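Kinesin-like protein (Caenorhabditis elegans, PDB 5X3E) is a kinesin-6 motor, Zen4, whose P-loop motor domain, crystallised in the apo state, probably couples ATP hydrolysis to movement along microtubules. Local coordinates at residues L142-F150 / V264-F274; C215-E223 / V256-V264. All coordinates share one frame; numbering follows the deposited sequence.

Both contacts lie in the kinesin motor domain, their centres about 13 Å apart, and both use the chain that runs from strand 262-264 into helix 267-281. Contact 2 pairs strand 262-264 with strand 213-225 of the central mixed sheet; contact 1 packs the following helix against helix 141-152. They share Val264, and contact 2 is nested inside the loop that contact 1 closes. Side chains also link them directly: Phe150 CZ lies 3.8 Å from Val217 CB, and Val273 CG1 lies 3.7 Å from Val219 CG2. A strand and the helix after it are thus fixed in turn, the strand to the sheet and the helix to helix 141-152 on that sheet, within a P-loop NTPase-type domain.

Contact 1. Residues L142-F150 / V264-F274. With SO4 (sulfate ion), chain F.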
loop_
_atom_site.group_PDB
_atom_site.type_symbol
_atom_site.label_atom_id
_atom_site.label_comp_id
_atom_site.label_asym_id
_atom_site.label_seq_id
_atom_site.Cartn_x
_atom_site.Cartn_y
_atom_site.Cartn_z
ATOM N N LEU A 142 -3.814 -5.422 5.312
ATOM C CA LEU A 142 -4.760 -4.652 4.513
ATOM C C LEU A 142 -6.165 -4.677 5.100
ATOM O O LEU A 142 -6.725 -3.592 5.338
ATOM C CB LEU A 142 -4.713 -5.143 3.061
ATOM C CG LEU A 142 -5.522 -4.417 1.996
ATOM C CD1 LEU A 142 -4.767 -4.503 0.676
ATOM C CD2 LEU A 142 -6.911 -5.018 1.867
ATOM N N PRO A 143 -6.783 -5.834 5.379
ATOM C CA PRO A 143 -8.141 -5.788 5.948
ATOM C C PRO A 143 -8.185 -5.141 7.318
ATOM O O PRO A 143 -9.128 -4.393 7.612
ATOM C CB PRO A 143 -8.553 -7.265 5.997
ATOM C CG PRO A 143 -7.626 -7.962 5.052
ATOM C CD PRO A 143 -6.340 -7.224 5.170
ATOM N N ARG A 144 -7.178 -5.391 8.163
ATOM C CA ARG A 144 -7.131 -4.736 9.467
ATOM C C ARG A 144 -7.025 -3.226 9.316
ATOM O O ARG A 144 -7.657 -2.473 10.068
ATOM C CB ARG A 144 -5.964 -5.274 10.296
ATOM C CG ARG A 144 -6.060 -6.754 10.629
ATOM C CD ARG A 144 -4.862 -7.209 11.442
ATOM N NE ARG A 144 -4.831 -8.661 11.583
ATOM C CZ ARG A 144 -5.332 -9.318 12.623
ATOM N NH1 ARG A 144 -5.893 -8.648 13.621
ATOM N NH2 ARG A 144 -5.268 -10.643 12.668
ATOM N N THR A 145 -6.204 -2.765 8.369
ATOM C CA THR A 145 -6.111 -1.335 8.101
ATOM C C THR A 145 -7.462 -0.771 7.676
ATOM O O THR A 145 -7.895 0.275 8.173
ATOM C CB THR A 145 -5.049 -1.061 7.036
ATOM O OG1 THR A 145 -3.757 -1.407 7.545
ATOM C CG2 THR A 145 -5.055 0.410 6.671
ATOM N N LEU A 146 -8.145 -1.450 6.750
ATOM C CA LEU A 146 -9.477 -1.003 6.351
ATOM C C LEU A 146 -10.429 -0.973 7.538
ATOM O O LEU A 146 -11.215 -0.030 7.688
ATOM C CB LEU A 146 -10.037 -1.906 5.253
ATOM C CG LEU A 146 -9.376 -1.853 3.877
ATOM C CD1 LEU A 146 -9.870 -3.018 3.015
ATOM C CD2 LEU A 146 -9.650 -0.503 3.209
ATOM N N ASP A 147 -10.384 -2.009 8.381
ATOM C CA ASP A 147 -11.214 -2.040 9.584
ATOM C C ASP A 147 -10.952 -0.826 10.463
ATOM O O ASP A 147 -11.877 -0.093 10.829
ATOM C CB ASP A 147 -10.946 -3.324 10.374
ATOM C CG ASP A 147 -11.608 -4.540 9.765
ATOM O OD1 ASP A 147 -12.676 -4.390 9.134
ATOM O OD2 ASP A 147 -11.057 -5.651 9.930
ATOM N N VAL A 148 -9.685 -0.598 10.809
ATOM C CA VAL A 148 -9.339 0.452 11.758
ATOM C C VAL A 148 -9.655 1.831 11.190
ATOM O O VAL A 148 -10.118 2.719 11.920
ATOM C CB VAL A 148 -7.863 0.314 12.164
ATOM C CG1 VAL A 148 -7.412 1.522 12.944
ATOM C CG2 VAL A 148 -7.679 -0.953 12.984
ATOM N N ILE A 149 -9.389 2.044 9.895
ATOM C CA ILE A 149 -9.742 3.315 9.261
ATOM C C ILE A 149 -11.228 3.599 9.441
ATOM O O ILE A 149 -11.620 4.654 9.953
ATOM C CB ILE A 149 -9.345 3.319 7.771
ATOM C CG1 ILE A 149 -7.829 3.461 7.612
ATOM C CG2 ILE A 149 -10.053 4.445 7.012
ATOM C CD1 ILE A 149 -7.347 3.141 6.215
ATOM N N PHE A 150 -12.078 2.655 9.033
ATOM C CA PHE A 150 -13.517 2.880 9.137
ATOM C C PHE A 150 -13.979 2.959 10.583
ATOM O O PHE A 150 -14.976 3.628 10.872
ATOM C CB PHE A 150 -14.271 1.786 8.388
ATOM C CG PHE A 150 -14.323 2.005 6.912
ATOM C CD1 PHE A 150 -15.306 2.806 6.356
ATOM C CD2 PHE A 150 -13.376 1.441 6.081
ATOM C CE1 PHE A 150 -15.354 3.022 5.000
ATOM C CE2 PHE A 150 -13.416 1.653 4.720
ATOM C CZ PHE A 150 -14.408 2.445 4.177
ATOM N N VAL A 264 -16.249 3.648 -1.289
ATOM C CA VAL A 264 -16.593 2.543 -0.407
ATOM C C VAL A 264 -17.086 3.124 0.911
ATOM O O VAL A 264 -16.497 4.080 1.433
ATOM C CB VAL A 264 -15.398 1.591 -0.193
ATOM C CG1 VAL A 264 -15.177 0.761 -1.444
ATOM C CG2 VAL A 264 -14.133 2.372 0.144
ATOM N N SER A 265 -18.180 2.569 1.427
ATOM C CA SER A 265 -18.803 3.062 2.643
ATOM C C SER A 265 -18.427 2.259 3.880
ATOM O O SER A 265 -18.746 2.687 4.993
ATOM C CB SER A 265 -20.329 3.058 2.490
ATOM O OG SER A 265 -20.740 4.030 1.548
ATOM N N SER A 266 -17.764 1.119 3.718
ATOM C CA SER A 266 -17.431 0.287 4.863
ATOM C C SER A 266 -16.203 -0.559 4.552
ATOM O O SER A 266 -15.848 -0.775 3.389
ATOM C CB SER A 266 -18.614 -0.604 5.262
ATOM O OG SER A 266 -18.856 -1.607 4.291
ATOM N N SER A 267 -15.557 -1.028 5.626
ATOM C CA SER A 267 -14.453 -1.975 5.498
ATOM C C SER A 267 -14.882 -3.173 4.672
ATOM O O SER A 267 -14.128 -3.673 3.827
ATOM C CB SER A 267 -13.989 -2.419 6.887
ATOM O OG SER A 267 -12.794 -3.168 6.814
ATOM N N GLU A 268 -16.112 -3.633 4.901
ATOM C CA GLU A 268 -16.676 -4.735 4.134
ATOM C C GLU A 268 -16.763 -4.411 2.649
ATOM O O GLU A 268 -16.325 -5.200 1.807
ATOM C CB GLU A 268 -18.059 -5.064 4.693
ATOM C CG GLU A 268 -18.742 -6.188 3.978
ATOM C CD GLU A 268 -17.959 -7.472 4.034
ATOM O OE1 GLU A 268 -17.252 -7.721 5.034
ATOM O OE2 GLU A 268 -18.050 -8.246 3.058
ATOM N N GLU A 269 -17.312 -3.243 2.309
ATOM C CA GLU A 269 -17.438 -2.876 0.902
ATOM C C GLU A 269 -16.069 -2.711 0.252
ATOM O O GLU A 269 -15.874 -3.093 -0.908
ATOM C CB GLU A 269 -18.278 -1.604 0.769
ATOM C CG GLU A 269 -18.517 -1.156 -0.655
ATOM C CD GLU A 269 -19.661 -0.169 -0.768
ATOM O OE1 GLU A 269 -20.539 -0.372 -1.636
ATOM O OE2 GLU A 269 -19.688 0.804 0.016
ATOM N N ALA A 270 -15.105 -2.153 0.992
ATOM C CA ALA A 270 -13.760 -1.970 0.455
ATOM C C ALA A 270 -13.112 -3.308 0.138
ATOM O O ALA A 270 -12.412 -3.448 -0.871
ATOM C CB ALA A 270 -12.900 -1.182 1.446
ATOM N N LEU A 271 -13.329 -4.302 0.998
ATOM C CA LEU A 271 -12.792 -5.632 0.749
ATOM C C LEU A 271 -13.459 -6.297 -0.444
ATOM O O LEU A 271 -12.810 -7.074 -1.152
ATOM C CB LEU A 271 -12.952 -6.499 1.994
ATOM C CG LEU A 271 -11.891 -6.261 3.064
ATOM C CD1 LEU A 271 -12.276 -6.948 4.365
ATOM C CD2 LEU A 271 -10.546 -6.762 2.567
ATOM N N GLU A 272 -14.755 -6.041 -0.666
ATOM C CA GLU A 272 -15.409 -6.556 -1.867
ATOM C C GLU A 272 -14.765 -5.989 -3.122
ATOM O O GLU A 272 -14.584 -6.701 -4.117
ATOM C CB GLU A 272 -16.904 -6.236 -1.850
ATOM C CG GLU A 272 -17.715 -7.017 -0.823
ATOM C CD GLU A 272 -19.201 -6.681 -0.865
ATOM O OE1 GLU A 272 -19.617 -5.902 -1.750
ATOM O OE2 GLU A 272 -19.952 -7.201 -0.011
ATOM N N VAL A 273 -14.396 -4.711 -3.085
ATOM C CA VAL A 273 -13.711 -4.102 -4.216
ATOM C C VAL A 273 -12.319 -4.696 -4.371
ATOM O O VAL A 273 -11.885 -5.010 -5.488
ATOM C CB VAL A 273 -13.675 -2.570 -4.048
ATOM C CG1 VAL A 273 -12.784 -1.932 -5.092
ATOM C CG2 VAL A 273 -15.076 -2.006 -4.163
ATOM N N PHE A 274 -11.603 -4.880 -3.256
ATOM C CA PHE A 274 -10.275 -5.484 -3.321
ATOM C C PHE A 274 -10.328 -6.870 -3.954
ATOM O O PHE A 274 -9.474 -7.216 -4.777
ATOM C CB PHE A 274 -9.654 -5.546 -1.926
ATOM C CG PHE A 274 -8.366 -6.321 -1.872
ATOM C CD1 PHE A 274 -7.165 -5.717 -2.209
ATOM C CD2 PHE A 274 -8.353 -7.648 -1.475
ATOM C CE1 PHE A 274 -5.977 -6.425 -2.157
ATOM C CE2 PHE A 274 -7.169 -8.359 -1.422
ATOM C CZ PHE A 274 -5.981 -7.748 -1.763
HETATM S S SO4 F . -24.552 5.113 0.981
HETATM O O1 SO4 F . -25.992 5.023 1.183
HETATM O O2 SO4 F . -23.858 5.011 2.260
HETATM O O3 SO4 F . -24.135 4.023 0.101
HETATM O O4 SO4 F . -24.243 6.402 0.373
#
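Val264 opens the contact with CG2 and its carbonyl O near CZ of the Phe150 ring, the O at the ring edge. The chain then runs across one face of that ring: Ser266 C sits over the centre and Ser267 N is offset toward the rim, 3.3 Å from Phe150 CD2. Ser266 is the N-cap, its OG accepting from Glu269 N at 3.0 Å, while Ser265 N donates a hydrogen bond to Glu269 OE2, so the start of the helix is tied down twice. Ser267 supplies the polar link between the helices. With OG anti to the backbone N (chi1 -171°), it donates to Asp147 OD1 at 2.6 Å from above the carboxylate plane; the same OD1 has a salt bridge to Arg199. Beyond it the interface is apolar. Ala270 CB meets Leu146 CD2 at 3.8 Å, and Leu271 spreads its methyls against Pro143 CB and Leu146 CD1. Phe274 takes Leu142 CD2 over one ring face, a CH-pi contact at 4.2 Å from the centroid, while CE1 touches Leu142 CD1 at 3.6 Å. The short helix segments run roughly antiparallel but inclined, at 147°, with a closest axis approach of 9.2 Å. The helices pack on the central sheet: Leu142 and Leu146 rest on Phe299 and Ile301 of strand 296-307, Phe150 and Val273 reach strand 213-225, and helix 93-109 packs against Thr145 and Val148.

Contact 2. Residues C215-E223 / V256-V264; sequences CSVFVTYVE and VDGAKDVEV. With SO4 (sulfate ion), chain C; SO4 (sulfate ion), chain R; SO4 (sulfate ion), chain I; SO4 (sulfate ion), chain U.
This is an antiparallel strand pairing within the central mixed sheet of the motor domain, where short strand 262-264 lies beside strand 213-225, which also pairs with strand 296-307. Val219 and Val262 form a hydrogen-bonded pair, Val219 N to Val262 O at 2.8 Å and Val262 N to Val219 O at 2.9 Å, and Val264 N adds a bond to Val217 O. Between them Phe218 and Glu263 are a non-hydrogen-bonded pair on the same face of the sheet. Glu263 CG lies over one face of the Phe218 ring, 4.1 Å from its centroid; the carboxylate passes the rim near CZ, its plane 16° from that of the ring. Turned away from the backbone N (chi1 -171°) and extended beyond CG, the Glu263 chain carries OE1 to Ser216 OG, which donates to it, while OE2 accepts from Cys160 N. A serine in place of Phe218 would probably leave Glu263 CB and CG without their ring and open a gap beside Phe162 and Pro164. On the other face Val264 CG2 meets Val217 CG1 at 3.6 Å, Val219 and Val262 pack on Val273 of helix 267-281, and Val217 on Phe150. Thr220 CG2 lies beside Asp261, whose OD2 is paired with Lys302. Ahead of strand 262-264 a water bridges Tyr221 N and Lys260 O. Asp261 N and Glu263 N, facing away from strand 213-225, donate to sulfates, probably from the crystallisation liquor: this outer edge can accept anions.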
loop_
_atom_site.group_PDB
_atom_site.type_symbol
_atom_site.label_atom_id
_atom_site.label_comp_id
_atom_site.label_asym_id
_atom_site.label_seq_id
_atom_site.Cartn_x
_atom_site.Cartn_y
_atom_site.Cartn_z
ATOM N N CYS A 215 -16.003 13.398 5.561
ATOM C CA CYS A 215 -15.111 12.540 4.794
ATOM C C CYS A 215 -15.868 11.464 4.026
ATOM O O CYS A 215 -17.040 11.174 4.282
ATOM C CB CYS A 215 -14.075 11.876 5.702
ATOM S SG CYS A 215 -14.779 10.573 6.747
ATOM N N SER A 216 -15.140 10.854 3.091
ATOM C CA SER A 216 -15.568 9.683 2.341
ATOM C C SER A 216 -14.316 8.918 1.935
ATOM O O SER A 216 -13.239 9.503 1.784
ATOM C CB SER A 216 -16.391 10.058 1.101
ATOM O OG SER A 216 -16.818 8.891 0.421
ATOM N N VAL A 217 -14.454 7.609 1.754
ATOM C CA VAL A 217 -13.318 6.748 1.451
ATOM C C VAL A 217 -13.425 6.280 0.003
ATOM O O VAL A 217 -14.470 5.775 -0.429
ATOM C CB VAL A 217 -13.234 5.552 2.417
ATOM C CG1 VAL A 217 -12.044 4.667 2.061
ATOM C CG2 VAL A 217 -13.108 6.042 3.852
ATOM N N PHE A 218 -12.344 6.457 -0.740
ATOM C CA PHE A 218 -12.220 5.961 -2.100
ATOM C C PHE A 218 -11.016 5.038 -2.151
ATOM O O PHE A 218 -10.014 5.278 -1.473
ATOM C CB PHE A 218 -12.056 7.113 -3.102
ATOM C CG PHE A 218 -13.295 7.954 -3.279
ATOM C CD1 PHE A 218 -14.128 7.760 -4.372
ATOM C CD2 PHE A 218 -13.621 8.941 -2.359
ATOM C CE1 PHE A 218 -15.268 8.534 -4.544
ATOM C CE2 PHE A 218 -14.760 9.716 -2.524
ATOM C CZ PHE A 218 -15.586 9.512 -3.616
ATOM N N VAL A 219 -11.112 3.972 -2.931
ATOM C CA VAL A 219 -9.981 3.078 -3.132
ATOM C C VAL A 219 -9.684 2.995 -4.619
ATOM O O VAL A 219 -10.598 3.010 -5.452
ATOM C CB VAL A 219 -10.223 1.670 -2.538
ATOM C CG1 VAL A 219 -10.460 1.757 -1.036
ATOM C CG2 VAL A 219 -11.385 0.980 -3.227
ATOM N N THR A 220 -8.399 2.943 -4.947
ATOM C CA THR A 220 -7.947 2.542 -6.267
ATOM C C THR A 220 -7.095 1.294 -6.106
ATOM O O THR A 220 -6.359 1.157 -5.121
ATOM C CB THR A 220 -7.141 3.649 -6.978
ATOM O OG1 THR A 220 -6.005 4.016 -6.187
ATOM C CG2 THR A 220 -8.003 4.873 -7.187
ATOM N N TYR A 221 -7.236 0.361 -7.041
ATOM C CA TYR A 221 -6.433 -0.854 -7.042
ATOM C C TYR A 221 -5.751 -0.963 -8.395
ATOM O O TYR A 221 -6.424 -1.076 -9.426
ATOM C CB TYR A 221 -7.278 -2.095 -6.752
ATOM C CG TYR A 221 -6.458 -3.294 -6.321
ATOM C CD1 TYR A 221 -5.090 -3.177 -6.091
ATOM C CD2 TYR A 221 -7.051 -4.541 -6.139
ATOM C CE1 TYR A 221 -4.330 -4.268 -5.693
ATOM C CE2 TYR A 221 -6.299 -5.640 -5.736
ATOM C CZ TYR A 221 -4.939 -5.499 -5.515
ATOM O OH TYR A 221 -4.185 -6.582 -5.116
ATOM N N VAL A 222 -4.425 -0.923 -8.389
ATOM C CA VAL A 222 -3.628 -0.786 -9.598
ATOM C C VAL A 222 -2.530 -1.841 -9.601
ATOM O O VAL A 222 -1.989 -2.193 -8.546
ATOM C CB VAL A 222 -3.041 0.638 -9.706
ATOM C CG1 VAL A 222 -2.109 0.715 -10.827
ATOM C CG2 VAL A 222 -4.151 1.632 -9.988
ATOM N N GLU A 223 -2.213 -2.363 -10.783
ATOM C CA GLU A 223 -1.178 -3.376 -10.941
ATOM C C GLU A 223 -0.105 -2.861 -11.888
ATOM O O GLU A 223 -0.418 -2.322 -12.952
ATOM C CB GLU A 223 -1.770 -4.685 -11.475
ATOM C CG GLU A 223 -0.757 -5.791 -11.699
ATOM C CD GLU A 223 -1.363 -6.991 -12.396
ATOM O OE1 GLU A 223 -2.181 -6.784 -13.318
ATOM O OE2 GLU A 223 -1.031 -8.137 -12.020
ATOM N N VAL A 256 -2.537 7.535 -11.425
ATOM C CA VAL A 256 -2.764 6.723 -12.614
ATOM C C VAL A 256 -3.920 7.363 -13.377
ATOM O O VAL A 256 -5.041 7.443 -12.862
ATOM C CB VAL A 256 -3.054 5.257 -12.248
ATOM C CG1 VAL A 256 -3.336 4.441 -13.489
ATOM C CG2 VAL A 256 -1.886 4.645 -11.467
ATOM N N ASP A 257 -3.634 7.811 -14.605
ATOM C CA ASP A 257 -4.529 8.687 -15.366
ATOM C C ASP A 257 -5.961 8.156 -15.435
ATOM O O ASP A 257 -6.894 8.786 -14.926
ATOM C CB ASP A 257 -3.946 8.896 -16.772
ATOM C CG ASP A 257 -4.720 9.912 -17.593
ATOM O OD1 ASP A 257 -5.711 10.476 -17.089
ATOM O OD2 ASP A 257 -4.310 10.182 -18.737
ATOM N N GLY A 258 -6.163 7.009 -16.063
ATOM C CA GLY A 258 -7.508 6.482 -16.189
ATOM C C GLY A 258 -7.967 5.515 -15.119
ATOM O O GLY A 258 -9.000 4.864 -15.308
ATOM N N ALA A 259 -7.248 5.404 -14.004
ATOM C CA ALA A 259 -7.662 4.497 -12.940
ATOM C C ALA A 259 -8.920 4.992 -12.246
ATOM O O ALA A 259 -9.123 6.195 -12.067
ATOM C CB ALA A 259 -6.544 4.329 -11.913
ATOM N N LYS A 260 -9.756 4.039 -11.846
ATOM C CA LYS A 260 -11.066 4.303 -11.275
ATOM C C LYS A 260 -10.955 4.480 -9.762
ATOM O O LYS A 260 -10.402 3.621 -9.070
ATOM C CB LYS A 260 -12.007 3.147 -11.617
ATOM C CG LYS A 260 -13.478 3.462 -11.530
ATOM C CD LYS A 260 -14.305 2.248 -11.916
ATOM C CE LYS A 260 -15.777 2.449 -11.595
ATOM N NZ LYS A 260 -16.562 1.223 -11.908
ATOM N N ASP A 261 -11.460 5.603 -9.256
ATOM C CA ASP A 261 -11.566 5.836 -7.818
ATOM C C ASP A 261 -12.940 5.344 -7.381
ATOM O O ASP A 261 -13.966 5.920 -7.766
ATOM C CB ASP A 261 -11.383 7.315 -7.479
ATOM C CG ASP A 261 -9.972 7.809 -7.722
ATOM O OD1 ASP A 261 -9.661 8.212 -8.862
ATOM O OD2 ASP A 261 -9.178 7.818 -6.761
ATOM N N VAL A 262 -12.963 4.276 -6.587
ATOM C CA VAL A 262 -14.197 3.589 -6.219
ATOM C C VAL A 262 -14.570 3.976 -4.794
ATOM O O VAL A 262 -13.795 3.746 -3.855
ATOM C CB VAL A 262 -14.051 2.065 -6.352
ATOM C CG1 VAL A 262 -15.325 1.374 -5.902
ATOM C CG2 VAL A 262 -13.698 1.676 -7.791
ATOM N N GLU A 263 -15.757 4.552 -4.629
ATOM C CA GLU A 263 -16.219 4.964 -3.314
ATOM C C GLU A 263 -16.709 3.760 -2.530
ATOM O O GLU A 263 -17.474 2.938 -3.046
ATOM C CB GLU A 263 -17.327 6.006 -3.421
ATOM C CG GLU A 263 -17.682 6.628 -2.082
ATOM C CD GLU A 263 -18.593 7.823 -2.225
ATOM O OE1 GLU A 263 -18.597 8.670 -1.309
ATOM O OE2 GLU A 263 -19.294 7.921 -3.257
ATOM N N VAL A 264 -16.249 3.648 -1.289
ATOM C CA VAL A 264 -16.593 2.543 -0.407
ATOM C C VAL A 264 -17.086 3.124 0.911
ATOM O O VAL A 264 -16.497 4.080 1.433
ATOM C CB VAL A 264 -15.398 1.591 -0.193
ATOM C CG1 VAL A 264 -15.177 0.761 -1.444
ATOM C CG2 VAL A 264 -14.133 2.372 0.144
HETATM S S SO4 C . -4.433 6.567 -8.428
HETATM O O1 SO4 C . -4.735 7.852 -7.797
HETATM O O2 SO4 C . -3.945 5.624 -7.423
HETATM O O3 SO4 C . -3.400 6.750 -9.437
HETATM O O4 SO4 C . -5.628 6.033 -9.066
HETATM S S SO4 R . -13.500 7.522 -12.070
HETATM O O1 SO4 R . -14.736 7.235 -11.344
HETATM O O2 SO4 R . -12.386 7.603 -11.127
HETATM O O3 SO4 R . -13.246 6.463 -13.045
HETATM O O4 SO4 R . -13.630 8.796 -12.778
HETATM S S SO4 I . -17.990 4.836 -7.595
HETATM O O1 SO4 I . -19.304 5.448 -7.424
HETATM O O2 SO4 I . -17.719 3.969 -6.454
HETATM O O3 SO4 I . -17.987 4.035 -8.816
HETATM O O4 SO4 I . -16.970 5.882 -7.681
HETATM S S SO4 U . -16.284 -1.442 -9.305
HETATM O O1 SO4 U . -17.532 -1.651 -8.574
HETATM O O2 SO4 U . -15.177 -2.035 -8.558
HETATM O O3 SO4 U . -16.373 -2.060 -10.627
HETATM O O4 SO4 U . -16.053 -0.010 -9.464
HETATM O O HOH W 1 -8.441 1.658 -9.272
#